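Local coordinates for protein endo-1,4-beta-mannanase (Eisenia fetida, PDB 5Y6T) that probably cleaves internal beta-1,4-mannosidic linkages of mannans, as a cold-adapted glycoside hydrolase of family GH5, at residues 169-174 with 197-202; 183-188 with 241-246; 233-238 with 287-292. All coordinates share one frame; numbering follows the deposited sequence.

Contact 1: residues 169-174 with 197-202; sequences EGIVSA and DSIPMQ
Val172 and Ile199 form a single beta bridge of the parallel type: Ile199 N donates to Ile171 O at 2.8 Å (165° at the hydrogen), while Ile199 O accepts from Ser173 N at 2.9 Å. The second donor stands well above the carbonyl plane, 48° out of it, and the same oxygen also meets Val172 CA at 3.2 Å in a CA-H...O contact. The runs Gly170 to Ser173 and Asp197 to Met201 diverge at 67°, which fits a bridge that does not grow into a ladder. Ile171 and Ile199 lie side by side and point the same way, their CD1 methyls 4.1 Å apart; both side chains also touch Leu204. Val172 CG2, the branch opposite its backbone N, lies 3.8 Å from Met201 CB, and the bent methionine brings its CE to the same methyl. One water accepts from Met201 N and donates to Ser173 O, each at 2.9 Å, and thus serves the first turn of the helix that follows the N-cap residue Pro200. Asp197 directs its carboxylate to Arg129 in a salt bridge. The whole pins the loop after strand 165-166 to the start of helix 201-218, a beta-alpha connection on the (beta/alpha)8 barrel of GH5 enzymes.

Contact 2: residues 183-188 with 241-246; sequences FDTQPL and RNYYTD
Arg241 reaches across to Asp184 and Pro187, and its side chain can be traced atom by atom. Arg241 CB lies 4.1 Å from Pro187 CG. The next carbon, Arg241 CG, sits 3.7 Å above one face of the Tyr243 ring, offset toward the rim, so the aliphatic part of the arginine runs over its own neighbour. Arg241 CD passes 4.1 Å from Asp184 O, and a bend at chi3 (-68°) then swings the guanidinium under the proline: Pro187 CG covers one face, 3.9 Å from Arg241 CZ. At the tip, Arg241 NH1 donates to Asp184 O at 3.0 Å. The acceptor lies in the guanidinium plane, although the donor stands 42° out of the carbonyl plane. A weak second bond, part of a salt bridge, joins Arg241 NH1 to Asp184 OD1 at 3.4 Å; the carboxylate and guanidinium planes are 86° apart, so the pair is no bidentate match. Tyr243 OH makes the shorter bond to Asp184 O, 2.7 Å, in the carbonyl plane and on a lone pair. Two donors thus grip one carbonyl oxygen. Asp184 OD1 also accepts from Gln186 N at 2.9 Å, an Asx turn that orients the carboxylate, while OD2 takes the backbone N of Asp178. Leu188 and Tyr243 pass each other in opposite directions, Leu188 CD1 meeting Tyr243 CE2. Met201 of helix 201-218 packs on both Tyr243 and Thr185, and Gln205 of that helix binds Tyr243 O; the disulfide Cys182-Cys248 ties the 183-188 loop to helix 246-253, just beyond the loop that leaves strand 223-228.

Contact 3: residues 233-238 with 287-292; sequences AQTDQF and YNLDKP
Tyr287, Gln237 and Thr235 bury the most surface here, around an ST turn in the loop that follows strand 223-228 of the barrel. Thr235 OG1, placed opposite its backbone N (chi1 -177°), donates to Tyr287 O at 3.0 Å, in the carbonyl plane and on a lone pair. Thr235 OG1 in turn accepts from Gln237 N at 3.1 Å, which closes the ST turn. Thr235 CG2 meanwhile rests 3.7 Å from Tyr287 CD1, the two side chains crossing near a right angle. A valine in place of the threonine would probably leave Tyr287 O without its hydroxyl donor and Gln237 N without its acceptor, freeing the turn to shift. Gln237 lays CG against Tyr287 O at 3.6 Å. Farther along, Phe238 brings the edge of its ring to Tyr287: Phe238 CE2 is 3.7 Å from Tyr287 CD1, with the ring planes 71° apart in an oblique pair. The tyrosine is held from its far end as well, since its hydroxyl binds Ser277 O. A water donates to Tyr287 O at 2.7 Å and accepts from Asp236 N, so that carbonyl has two donors. Gln234 O, by contrast, is buried with no polar partner, and Leu289 CD2 presses on it at 3.2 Å.

The three contacts form a row along the loops that leave strands 165-166, 223-228 and 262-266. Contact 2 lies between the others, its centre 11 Å from each, and contacts 1 and 3 are 20 Å apart. Along the chain contact 2 alternates with both neighbours, whereas contact 1 closes before contact 3 opens. Direct bonds join them: Ser173 O with Thr185 OG1, Ala233 O with Tyr243 N, and the Asp246-Lys291 salt bridge. Glu169 and Tyr244 are also hydrogen-bonded. Successive loops are thereby stitched to one another beyond the parallel strands, at the end of the barrel where GH5 enzymes carry their active site.

Contact 1: residues 169-174 with 197-202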
ATOM      1  N   GLU A 169     -11.941  -1.453  -0.153  1.00 19.44           N
ATOM      2  CA  GLU A 169     -13.130  -2.280  -0.312  1.00 18.25           C
ATOM      3  C   GLU A 169     -13.648  -2.812   0.984  1.00 20.05           C
ATOM      4  O   GLU A 169     -14.805  -3.252   1.068  1.00 19.56           O
ATOM      5  CB  GLU A 169     -12.854  -3.409  -1.291  1.00 19.46           C
ATOM      6  CG  GLU A 169     -12.292  -2.927  -2.594  1.00 18.64           C
ATOM      7  CD  GLU A 169     -10.784  -2.686  -2.598  1.00 20.37           C
ATOM      8  OE1 GLU A 169     -10.092  -3.205  -1.671  1.00 19.88           O
ATOM      9  OE2 GLU A 169     -10.335  -2.028  -3.540  1.00 20.33           O
ATOM     10  N   GLY A 170     -12.817  -2.789   2.028  1.00 19.49           N
ATOM     11  CA  GLY A 170     -13.350  -3.079   3.378  1.00 21.68           C
ATOM     12  C   GLY A 170     -14.428  -2.160   3.856  1.00 21.71           C
ATOM     13  O   GLY A 170     -15.287  -2.602   4.638  1.00 21.58           O
ATOM     14  N   ILE A 171     -14.478  -0.915   3.353  1.00 20.10           N
ATOM     15  CA  ILE A 171     -15.415   0.044   3.870  1.00 20.18           C
ATOM     16  C   ILE A 171     -16.404   0.487   2.805  1.00 21.35           C
ATOM     17  O   ILE A 171     -17.065   1.513   2.971  1.00 20.53           O
ATOM     18  CB  ILE A 171     -14.704   1.232   4.532  1.00 19.69           C
ATOM     19  CG1 ILE A 171     -13.654   1.911   3.631  1.00 21.25           C
ATOM     20  CG2 ILE A 171     -14.133   0.746   5.864  1.00 20.07           C
ATOM     21  CD1 ILE A 171     -12.982   3.118   4.298  1.00 20.90           C
ATOM     22  N   VAL A 172     -16.430  -0.207   1.662  1.00 19.31           N
ATOM     23  CA  VAL A 172     -17.279   0.188   0.529  1.00 19.54           C
ATOM     24  C   VAL A 172     -18.617  -0.529   0.551  1.00 18.76           C
ATOM     25  O   VAL A 172     -18.749  -1.646   1.017  1.00 20.82           O
ATOM     26  CB  VAL A 172     -16.597  -0.038  -0.830  1.00 20.15           C
ATOM     27  CG1 VAL A 172     -16.636  -1.499  -1.266  1.00 20.50           C
ATOM     28  CG2 VAL A 172     -17.202   0.853  -1.929  1.00 23.48           C
ATOM     29  N   SER A 173     -19.614   0.186   0.014  1.00 20.42           N
ATOM     30  CA  SER A 173     -20.899  -0.373  -0.228  1.00 22.79           C
ATOM     31  C   SER A 173     -20.862  -1.179  -1.509  1.00 23.37           C
ATOM     32  O   SER A 173     -20.805  -0.636  -2.630  1.00 23.22           O
ATOM     33  CB  SER A 173     -21.925   0.764  -0.286  1.00 23.98           C
ATOM     34  OG  SER A 173     -23.225   0.170  -0.232  1.00 29.87           O
ATOM     35  N   ALA A 174     -20.821  -2.471  -1.309  1.00 21.60           N
ATOM     36  CA  ALA A 174     -20.685  -3.456  -2.412  1.00 24.30           C
ATOM     37  C   ALA A 174     -22.033  -3.857  -2.977  1.00 22.50           C
ATOM     38  O   ALA A 174     -23.030  -3.852  -2.289  1.00 25.36           O
ATOM     39  CB  ALA A 174     -19.895  -4.663  -1.944  1.00 25.70           C
ATOM     40  N   ASP A 197     -17.595  -1.109   6.680  1.00 22.28           N
ATOM     41  CA  ASP A 197     -18.505   0.024   6.564  0.70 21.05           C
ATOM     42  C   ASP A 197     -19.099  -0.075   5.147  1.00 21.94           C
ATOM     43  O   ASP A 197     -18.789  -1.034   4.423  1.00 20.93           O
ATOM     44  CB  ASP A 197     -17.816   1.363   6.828  0.70 21.38           C
ATOM     45  CG  ASP A 197     -18.430   2.162   7.966  0.70 26.53           C
ATOM     46  OD1 ASP A 197     -19.499   1.788   8.490  0.70 28.23           O
ATOM     47  OD2 ASP A 197     -17.807   3.171   8.347  0.70 26.72           O
ATOM     48  N   SER A 198     -19.946   0.883   4.816  1.00 21.60           N
ATOM     49  CA  SER A 198     -20.744   0.921   3.575  0.70 23.26           C
ATOM     50  C   SER A 198     -20.694   2.312   2.963  1.00 23.44           C
ATOM     51  O   SER A 198     -21.728   2.952   2.719  1.00 24.64           O
ATOM     52  CB  SER A 198     -22.214   0.551   3.844  0.70 25.23           C
ATOM     53  OG  SER A 198     -22.317  -0.615   4.627  0.70 22.69           O
ATOM     54  N   ILE A 199     -19.507   2.795   2.701  1.00 20.44           N
ATOM     55  CA  ILE A 199     -19.319   4.114   2.123  1.00 20.20           C
ATOM     56  C   ILE A 199     -19.392   3.945   0.620  1.00 22.76           C
ATOM     57  O   ILE A 199     -18.834   2.991   0.079  1.00 22.08           O
ATOM     58  CB  ILE A 199     -17.931   4.647   2.543  1.00 21.38           C
ATOM     59  CG1 ILE A 199     -17.858   4.796   4.066  1.00 21.57           C
ATOM     60  CG2 ILE A 199     -17.622   6.033   1.908  1.00 20.80           C
ATOM     61  CD1 ILE A 199     -16.499   5.233   4.595  1.00 21.70           C
ATOM     62  N   PRO A 200     -20.028   4.884  -0.069  1.00 21.26           N
ATOM     63  CA  PRO A 200     -20.060   4.781  -1.534  1.00 22.60           C
ATOM     64  C   PRO A 200     -18.709   4.738  -2.154  1.00 20.22           C
ATOM     65  O   PRO A 200     -17.843   5.547  -1.799  1.00 19.46           O
ATOM     66  CB  PRO A 200     -20.775   6.059  -1.952  1.00 24.69           C
ATOM     67  CG  PRO A 200     -21.641   6.424  -0.779  1.00 24.85           C
ATOM     68  CD  PRO A 200     -20.794   6.061   0.414  1.00 22.42           C
ATOM     69  N   MET A 201     -18.564   3.937  -3.197  1.00 18.52           N
ATOM     70  CA  MET A 201     -17.322   3.892  -3.945  1.00 19.83           C
ATOM     71  C   MET A 201     -16.837   5.233  -4.441  1.00 20.22           C
ATOM     72  O   MET A 201     -15.631   5.561  -4.319  1.00 19.87           O
ATOM     73  CB  MET A 201     -17.449   2.885  -5.113  1.00 20.87           C
ATOM     74  CG  MET A 201     -16.164   2.803  -5.944  1.00 22.36           C
ATOM     75  SD  MET A 201     -14.714   2.199  -5.084  1.00 23.25           S
ATOM     76  CE  MET A 201     -15.006   0.437  -5.137  1.00 22.47           C
ATOM     77  N   GLN A 202     -17.750   6.040  -4.993  1.00 20.55           N
ATOM     78  CA  GLN A 202     -17.362   7.377  -5.449  0.70 22.22           C
ATOM     79  C   GLN A 202     -16.653   8.202  -4.387  1.00 21.89           C
ATOM     80  O   GLN A 202     -15.676   8.933  -4.738  1.00 20.23           O
ATOM     81  CB  GLN A 202     -18.562   8.123  -5.978  0.70 21.70           C
ATOM     82  CG  GLN A 202     -18.214   9.503  -6.512  0.70 23.18           C
ATOM     83  CD  GLN A 202     -18.297  10.627  -5.526  0.70 27.81           C
ATOM     84  OE1 GLN A 202     -19.090  10.590  -4.555  0.70 23.36           O
ATOM     85  NE2 GLN A 202     -17.495  11.660  -5.774  0.70 24.35           N
TER
HETATM   86  O   HOH W   1     -20.756   2.058  -3.598  1.00 21.63           O

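Contact 2: residues 183-188 with 241-246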
ATOM      1  N   PHE A 183     -18.481   3.881 -10.512  1.00 22.68           N
ATOM      2  CA  PHE A 183     -19.071   3.931  -9.136  1.00 20.84           C
ATOM      3  C   PHE A 183     -19.959   2.739  -8.854  1.00 22.59           C
ATOM      4  O   PHE A 183     -20.402   2.556  -7.743  1.00 23.97           O
ATOM      5  CB  PHE A 183     -19.887   5.240  -8.976  1.00 22.05           C
ATOM      6  CG  PHE A 183     -19.159   6.470  -9.345  1.00 21.31           C
ATOM      7  CD1 PHE A 183     -17.786   6.580  -9.352  1.00 21.60           C
ATOM      8  CD2 PHE A 183     -19.879   7.577  -9.716  1.00 24.33           C
ATOM      9  CE1 PHE A 183     -17.157   7.731  -9.744  1.00 22.71           C
ATOM     10  CE2 PHE A 183     -19.266   8.761 -10.080  1.00 24.31           C
ATOM     11  CZ  PHE A 183     -17.879   8.819 -10.138  1.00 25.66           C
ATOM     12  N   ASP A 184     -20.166   1.910  -9.844  1.00 22.16           N
ATOM     13  CA  ASP A 184     -21.064   0.775  -9.775  1.00 20.85           C
ATOM     14  C   ASP A 184     -20.258  -0.356  -9.157  1.00 20.59           C
ATOM     15  O   ASP A 184     -19.236  -0.771  -9.688  1.00 22.42           O
ATOM     16  CB  ASP A 184     -21.567   0.450 -11.184  1.00 21.45           C
ATOM     17  CG  ASP A 184     -22.440  -0.798 -11.206  1.00 24.70           C
ATOM     18  OD1 ASP A 184     -21.985  -1.848 -10.739  1.00 24.29           O
ATOM     19  OD2 ASP A 184     -23.577  -0.710 -11.732  1.00 26.18           O
ATOM     20  N   THR A 185     -20.729  -0.892  -8.030  1.00 21.07           N
ATOM     21  CA  THR A 185     -20.101  -2.002  -7.341  1.00 21.64           C
ATOM     22  C   THR A 185     -20.794  -3.394  -7.451  1.00 20.07           C
ATOM     23  O   THR A 185     -20.524  -4.273  -6.657  1.00 21.50           O
ATOM     24  CB  THR A 185     -19.854  -1.705  -5.857  1.00 21.16           C
ATOM     25  OG1 THR A 185     -21.105  -1.417  -5.234  1.00 20.75           O
ATOM     26  CG2 THR A 185     -18.911  -0.476  -5.683  1.00 21.89           C
ATOM     27  N   GLN A 186     -21.615  -3.556  -8.475  1.00 20.92           N
ATOM     28  CA  GLN A 186     -22.208  -4.866  -8.765  0.50 20.54           C
ATOM     29  C   GLN A 186     -21.133  -5.929  -9.006  1.00 21.22           C
ATOM     30  O   GLN A 186     -21.282  -7.049  -8.536  1.00 22.91           O
ATOM     31  CB  GLN A 186     -23.273  -4.813  -9.857  0.50 20.21           C
ATOM     32  CG  GLN A 186     -24.510  -4.043  -9.444  0.50 20.76           C
ATOM     33  CD  GLN A 186     -25.293  -4.684  -8.316  0.50 20.42           C
ATOM     34  OE1 GLN A 186     -24.855  -5.657  -7.688  0.50 21.59           O
ATOM     35  NE2 GLN A 186     -26.491  -4.141  -8.049  0.50 21.45           N
ATOM     36  N   PRO A 187     -20.006  -5.585  -9.615  1.00 20.90           N
ATOM     37  CA  PRO A 187     -18.968  -6.672  -9.693  1.00 24.05           C
ATOM     38  C   PRO A 187     -18.412  -7.185  -8.377  1.00 23.02           C
ATOM     39  O   PRO A 187     -17.844  -8.256  -8.345  1.00 23.95           O
ATOM     40  CB  PRO A 187     -17.852  -6.027 -10.545  1.00 22.82           C
ATOM     41  CG  PRO A 187     -18.568  -4.982 -11.337  1.00 24.56           C
ATOM     42  CD  PRO A 187     -19.621  -4.433 -10.408  1.00 22.25           C
ATOM     43  N   LEU A 188     -18.588  -6.425  -7.306  1.00 22.82           N
ATOM     44  CA  LEU A 188     -18.263  -6.819  -5.975  1.00 20.69           C
ATOM     45  C   LEU A 188     -19.390  -7.502  -5.184  1.00 22.06           C
ATOM     46  O   LEU A 188     -19.173  -7.869  -4.037  1.00 23.56           O
ATOM     47  CB  LEU A 188     -17.739  -5.601  -5.139  1.00 22.41           C
ATOM     48  CG  LEU A 188     -16.596  -4.844  -5.814  1.00 21.47           C
ATOM     49  CD1 LEU A 188     -16.040  -3.724  -4.946  1.00 22.48           C
ATOM     50  CD2 LEU A 188     -15.450  -5.778  -6.277  1.00 20.66           C
ATOM     51  N   ARG A 241     -13.940  -5.345 -12.015  1.00 19.74           N
ATOM     52  CA  ARG A 241     -13.766  -3.990 -12.480  1.00 21.11           C
ATOM     53  C   ARG A 241     -12.546  -3.362 -11.798  1.00 21.66           C
ATOM     54  O   ARG A 241     -12.262  -3.623 -10.619  1.00 23.02           O
ATOM     55  CB  ARG A 241     -15.024  -3.177 -12.125  1.00 20.68           C
ATOM     56  CG  ARG A 241     -14.932  -1.665 -12.440  1.00 22.71           C
ATOM     57  CD  ARG A 241     -16.295  -0.987 -12.468  1.00 21.59           C
ATOM     58  NE  ARG A 241     -17.059  -1.483 -13.605  1.00 23.60           N
ATOM     59  CZ  ARG A 241     -18.351  -1.834 -13.610  1.00 27.07           C
ATOM     60  NH1 ARG A 241     -19.077  -1.700 -12.545  1.00 25.42           N
ATOM     61  NH2 ARG A 241     -18.903  -2.331 -14.702  1.00 31.81           N
ATOM     62  N   ASN A 242     -11.886  -2.497 -12.500  1.00 21.06           N
ATOM     63  CA  ASN A 242     -10.771  -1.733 -11.945  1.00 19.47           C
ATOM     64  C   ASN A 242     -11.191  -0.329 -11.510  1.00 21.03           C
ATOM     65  O   ASN A 242     -11.437   0.566 -12.344  1.00 20.95           O
ATOM     66  CB  ASN A 242      -9.594  -1.689 -12.925  1.00 20.22           C
ATOM     67  CG  ASN A 242      -8.344  -1.101 -12.302  1.00 21.75           C
ATOM     68  OD1 ASN A 242      -8.360  -0.506 -11.244  1.00 21.31           O
ATOM     69  ND2 ASN A 242      -7.233  -1.294 -12.971  1.00 22.92           N
ATOM     70  N   TYR A 243     -11.344  -0.162 -10.208  1.00 19.48           N
ATOM     71  CA  TYR A 243     -11.886   1.053  -9.635  1.00 19.60           C
ATOM     72  C   TYR A 243     -10.856   2.132  -9.463  1.00 19.76           C
ATOM     73  O   TYR A 243     -11.198   3.246  -9.133  1.00 20.39           O
ATOM     74  CB  TYR A 243     -12.555   0.735  -8.314  1.00 20.14           C
ATOM     75  CG  TYR A 243     -13.753  -0.053  -8.510  1.00 20.59           C
ATOM     76  CD1 TYR A 243     -14.974   0.547  -8.863  1.00 22.61           C
ATOM     77  CD2 TYR A 243     -13.733  -1.437  -8.322  1.00 20.14           C
ATOM     78  CE1 TYR A 243     -16.074  -0.225  -9.077  1.00 20.79           C
ATOM     79  CE2 TYR A 243     -14.869  -2.235  -8.544  1.00 21.36           C
ATOM     80  CZ  TYR A 243     -16.058  -1.600  -8.908  1.00 20.86           C
ATOM     81  OH  TYR A 243     -17.187  -2.372  -9.127  1.00 21.52           O
ATOM     82  N   TYR A 244      -9.588   1.852  -9.775  1.00 18.42           N
ATOM     83  CA  TYR A 244      -8.526   2.815  -9.426  1.00 18.34           C
ATOM     84  C   TYR A 244      -7.703   3.206 -10.658  1.00 19.80           C
ATOM     85  O   TYR A 244      -6.585   3.691 -10.550  1.00 18.95           O
ATOM     86  CB  TYR A 244      -7.616   2.242  -8.289  1.00 19.86           C
ATOM     87  CG  TYR A 244      -8.457   1.771  -7.134  1.00 20.21           C
ATOM     88  CD1 TYR A 244      -8.993   2.655  -6.265  1.00 22.02           C
ATOM     89  CD2 TYR A 244      -8.856   0.440  -7.037  1.00 19.11           C
ATOM     90  CE1 TYR A 244      -9.865   2.260  -5.261  1.00 23.43           C
ATOM     91  CE2 TYR A 244      -9.667   0.033  -6.000  1.00 19.92           C
ATOM     92  CZ  TYR A 244     -10.173   0.940  -5.107  1.00 22.97           C
ATOM     93  OH  TYR A 244     -11.039   0.497  -4.083  1.00 21.73           O
ATOM     94  N   THR A 245      -8.324   3.048 -11.820  1.00 20.58           N
ATOM     95  CA  THR A 245      -7.770   3.588 -13.050  1.00 19.46           C
ATOM     96  C   THR A 245      -7.730   5.088 -12.996  1.00 19.41           C
ATOM     97  O   THR A 245      -8.455   5.716 -12.243  1.00 20.17           O
ATOM     98  CB  THR A 245      -8.609   3.183 -14.262  1.00 21.95           C
ATOM     99  OG1 THR A 245      -9.913   3.738 -14.114  1.00 19.88           O
ATOM    100  CG2 THR A 245      -8.701   1.641 -14.377  1.00 21.52           C
ATOM    101  N   ASP A 246      -6.906   5.686 -13.862  1.00 20.54           N
ATOM    102  CA  ASP A 246      -6.835   7.151 -13.962  1.00 23.62           C
ATOM    103  C   ASP A 246      -8.205   7.712 -14.238  1.00 21.56           C
ATOM    104  O   ASP A 246      -8.638   8.649 -13.587  1.00 19.16           O
ATOM    105  CB  ASP A 246      -5.907   7.595 -15.085  1.00 23.88           C
ATOM    106  CG  ASP A 246      -4.478   7.175 -14.888  1.00 26.43           C
ATOM    107  OD1 ASP A 246      -4.085   6.455 -13.950  1.00 20.47           O
ATOM    108  OD2 ASP A 246      -3.666   7.631 -15.685  1.00 26.43           O
TER
HETATM  109  O   HOH W   2     -21.822  -3.401 -13.268  1.00 45.36           O

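Contact 3: residues 233-238 with 287-292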
ATOM      1  N   ALA A 233     -11.270  -5.650  -7.513  1.00 21.15           N
ATOM      2  CA  ALA A 233     -11.358  -4.226  -7.699  1.00 21.05           C
ATOM      3  C   ALA A 233     -10.232  -3.558  -8.503  1.00 19.40           C
ATOM      4  O   ALA A 233     -10.200  -2.309  -8.599  1.00 20.48           O
ATOM      5  CB  ALA A 233     -11.456  -3.579  -6.325  1.00 22.16           C
ATOM      6  N   GLN A 234      -9.344  -4.370  -9.102  1.00 19.76           N
ATOM      7  CA  GLN A 234      -8.221  -3.829  -9.846  1.00 19.30           C
ATOM      8  C   GLN A 234      -7.980  -4.520 -11.160  1.00 19.62           C
ATOM      9  O   GLN A 234      -6.858  -4.617 -11.615  1.00 21.29           O
ATOM     10  CB  GLN A 234      -6.983  -3.797  -8.970  1.00 19.39           C
ATOM     11  CG  GLN A 234      -6.961  -2.550  -8.114  1.00 19.25           C
ATOM     12  CD  GLN A 234      -5.659  -2.233  -7.386  1.00 22.36           C
ATOM     13  OE1 GLN A 234      -4.606  -2.421  -7.932  1.00 20.49           O
ATOM     14  NE2 GLN A 234      -5.765  -1.612  -6.182  1.00 20.35           N
ATOM     15  N   THR A 235      -9.055  -5.034 -11.770  1.00 19.37           N
ATOM     16  CA  THR A 235      -8.912  -5.527 -13.156  1.00 19.54           C
ATOM     17  C   THR A 235     -10.293  -5.357 -13.824  1.00 20.48           C
ATOM     18  O   THR A 235     -11.288  -5.616 -13.148  1.00 19.06           O
ATOM     19  CB  THR A 235      -8.335  -6.960 -13.306  1.00 21.42           C
ATOM     20  OG1 THR A 235      -8.173  -7.293 -14.679  1.00 18.12           O
ATOM     21  CG2 THR A 235      -9.197  -8.063 -12.657  1.00 22.01           C
ATOM     22  N   ASP A 236     -10.291  -5.038 -15.122  1.00 21.32           N
ATOM     23  CA  ASP A 236     -11.514  -5.105 -15.944  1.00 23.64           C
ATOM     24  C   ASP A 236     -11.669  -6.476 -16.635  1.00 26.08           C
ATOM     25  O   ASP A 236     -12.628  -6.704 -17.401  1.00 27.94           O
ATOM     26  CB  ASP A 236     -11.505  -3.913 -16.921  1.00 22.67           C
ATOM     27  CG  ASP A 236     -11.597  -2.629 -16.190  1.00 24.95           C
ATOM     28  OD1 ASP A 236     -12.550  -2.542 -15.414  1.00 22.35           O
ATOM     29  OD2 ASP A 236     -10.729  -1.752 -16.348  1.00 25.02           O
ATOM     30  N   GLN A 237     -10.762  -7.405 -16.357  1.00 21.30           N
ATOM     31  CA  GLN A 237     -10.836  -8.753 -16.873  1.00 22.89           C
ATOM     32  C   GLN A 237     -11.508  -9.652 -15.819  1.00 22.69           C
ATOM     33  O   GLN A 237     -11.825  -9.205 -14.713  1.00 22.20           O
ATOM     34  CB  GLN A 237      -9.440  -9.292 -17.187  1.00 22.60           C
ATOM     35  CG  GLN A 237      -8.738  -8.534 -18.344  1.00 22.44           C
ATOM     36  CD  GLN A 237      -9.433  -8.648 -19.687  1.00 25.44           C
ATOM     37  OE1 GLN A 237      -9.538  -7.675 -20.464  1.00 28.08           O
ATOM     38  NE2 GLN A 237      -9.862  -9.823 -19.994  1.00 23.71           N
ATOM     39  N   PHE A 238     -11.813 -10.885 -16.218  1.00 23.46           N
ATOM     40  CA  PHE A 238     -12.370 -11.917 -15.338  1.00 24.06           C
ATOM     41  C   PHE A 238     -13.729 -11.572 -14.729  1.00 25.13           C
ATOM     42  O   PHE A 238     -14.126 -12.159 -13.709  1.00 24.59           O
ATOM     43  CB  PHE A 238     -11.388 -12.285 -14.184  1.00 24.28           C
ATOM     44  CG  PHE A 238     -10.069 -12.833 -14.623  1.00 24.54           C
ATOM     45  CD1 PHE A 238      -9.956 -14.181 -15.010  1.00 27.49           C
ATOM     46  CD2 PHE A 238      -8.946 -12.051 -14.620  1.00 22.63           C
ATOM     47  CE1 PHE A 238      -8.732 -14.689 -15.407  1.00 27.59           C
ATOM     48  CE2 PHE A 238      -7.711 -12.555 -14.973  1.00 21.69           C
ATOM     49  CZ  PHE A 238      -7.611 -13.876 -15.383  1.00 26.18           C
ATOM     50  N   TYR A 287      -4.470  -9.780 -16.457  1.00 19.22           N
ATOM     51  CA  TYR A 287      -5.237  -8.671 -15.977  1.00 17.07           C
ATOM     52  C   TYR A 287      -5.327  -7.497 -16.955  1.00 18.11           C
ATOM     53  O   TYR A 287      -6.163  -6.565 -16.757  1.00 20.51           O
ATOM     54  CB  TYR A 287      -4.725  -8.156 -14.624  1.00 17.83           C
ATOM     55  CG  TYR A 287      -4.799  -9.135 -13.498  1.00 18.48           C
ATOM     56  CD1 TYR A 287      -6.004  -9.749 -13.203  1.00 18.92           C
ATOM     57  CD2 TYR A 287      -3.709  -9.405 -12.719  1.00 20.40           C
ATOM     58  CE1 TYR A 287      -6.098 -10.665 -12.140  1.00 20.62           C
ATOM     59  CE2 TYR A 287      -3.785 -10.269 -11.642  1.00 19.23           C
ATOM     60  CZ  TYR A 287      -4.971 -10.887 -11.357  1.00 20.38           C
ATOM     61  OH  TYR A 287      -5.012 -11.780 -10.272  1.00 19.99           O
ATOM     62  N   ASN A 288      -4.465  -7.501 -17.967  1.00 18.30           N
ATOM     63  CA  ASN A 288      -4.394  -6.471 -19.017  1.00 19.51           C
ATOM     64  C   ASN A 288      -4.411  -5.013 -18.451  1.00 20.12           C
ATOM     65  O   ASN A 288      -5.313  -4.179 -18.748  1.00 20.79           O
ATOM     66  CB  ASN A 288      -5.529  -6.625 -20.034  1.00 20.43           C
ATOM     67  CG  ASN A 288      -5.217  -5.829 -21.273  1.00 18.97           C
ATOM     68  OD1 ASN A 288      -4.049  -5.565 -21.549  1.00 20.71           O
ATOM     69  ND2 ASN A 288      -6.247  -5.321 -21.912  1.00 20.84           N
ATOM     70  N   LEU A 289      -3.494  -4.781 -17.517  1.00 19.80           N
ATOM     71  CA  LEU A 289      -3.372  -3.497 -16.822  1.00 19.13           C
ATOM     72  C   LEU A 289      -2.468  -2.543 -17.546  1.00 17.64           C
ATOM     73  O   LEU A 289      -1.518  -2.969 -18.218  1.00 20.62           O
ATOM     74  CB  LEU A 289      -2.845  -3.734 -15.370  1.00 17.76           C
ATOM     75  CG  LEU A 289      -3.723  -4.650 -14.534  1.00 19.50           C
ATOM     76  CD1 LEU A 289      -3.041  -5.088 -13.238  1.00 20.89           C
ATOM     77  CD2 LEU A 289      -5.079  -4.072 -14.252  1.00 19.99           C
ATOM     78  N   ASP A 290      -2.741  -1.268 -17.331  1.00 19.44           N
ATOM     79  CA  ASP A 290      -1.934  -0.132 -17.795  1.00 20.18           C
ATOM     80  C   ASP A 290      -0.873   0.404 -16.852  1.00 19.91           C
ATOM     81  O   ASP A 290      -0.314   1.504 -17.066  1.00 20.98           O
ATOM     82  CB  ASP A 290      -2.845   1.017 -18.317  1.00 19.41           C
ATOM     83  CG  ASP A 290      -3.748   1.609 -17.231  1.00 23.12           C
ATOM     84  OD1 ASP A 290      -3.776   1.072 -16.115  1.00 20.68           O
ATOM     85  OD2 ASP A 290      -4.643   2.462 -17.556  1.00 24.63           O
ATOM     86  N   LYS A 291      -0.550  -0.387 -15.809  1.00 19.75           N
ATOM     87  CA  LYS A 291       0.496  -0.086 -14.816  1.00 19.91           C
ATOM     88  C   LYS A 291       0.991  -1.443 -14.361  1.00 19.15           C
ATOM     89  O   LYS A 291       0.258  -2.447 -14.444  1.00 18.71           O
ATOM     90  CB  LYS A 291      -0.090   0.636 -13.586  1.00 19.92           C
ATOM     91  CG  LYS A 291      -0.883   1.894 -13.965  1.00 18.13           C
ATOM     92  CD  LYS A 291      -1.467   2.550 -12.705  1.00 19.96           C
ATOM     93  CE  LYS A 291      -2.504   3.630 -12.984  1.00 18.31           C
ATOM     94  NZ  LYS A 291      -1.967   4.747 -13.762  1.00 19.78           N
ATOM     95  N   PRO A 292       2.224  -1.487 -13.846  1.00 19.79           N
ATOM     96  CA  PRO A 292       2.666  -2.690 -13.150  1.00 20.25           C
ATOM     97  C   PRO A 292       1.778  -3.016 -11.971  1.00 20.63           C
ATOM     98  O   PRO A 292       1.007  -2.147 -11.546  1.00 20.81           O
ATOM     99  CB  PRO A 292       4.115  -2.342 -12.711  1.00 21.67           C
ATOM    100  CG  PRO A 292       4.392  -0.973 -13.052  1.00 22.86           C
ATOM    101  CD  PRO A 292       3.141  -0.354 -13.656  1.00 21.49           C
TER
HETATM  102  O   HOH W   3      -8.031  -4.614 -16.891  1.00 20.07           O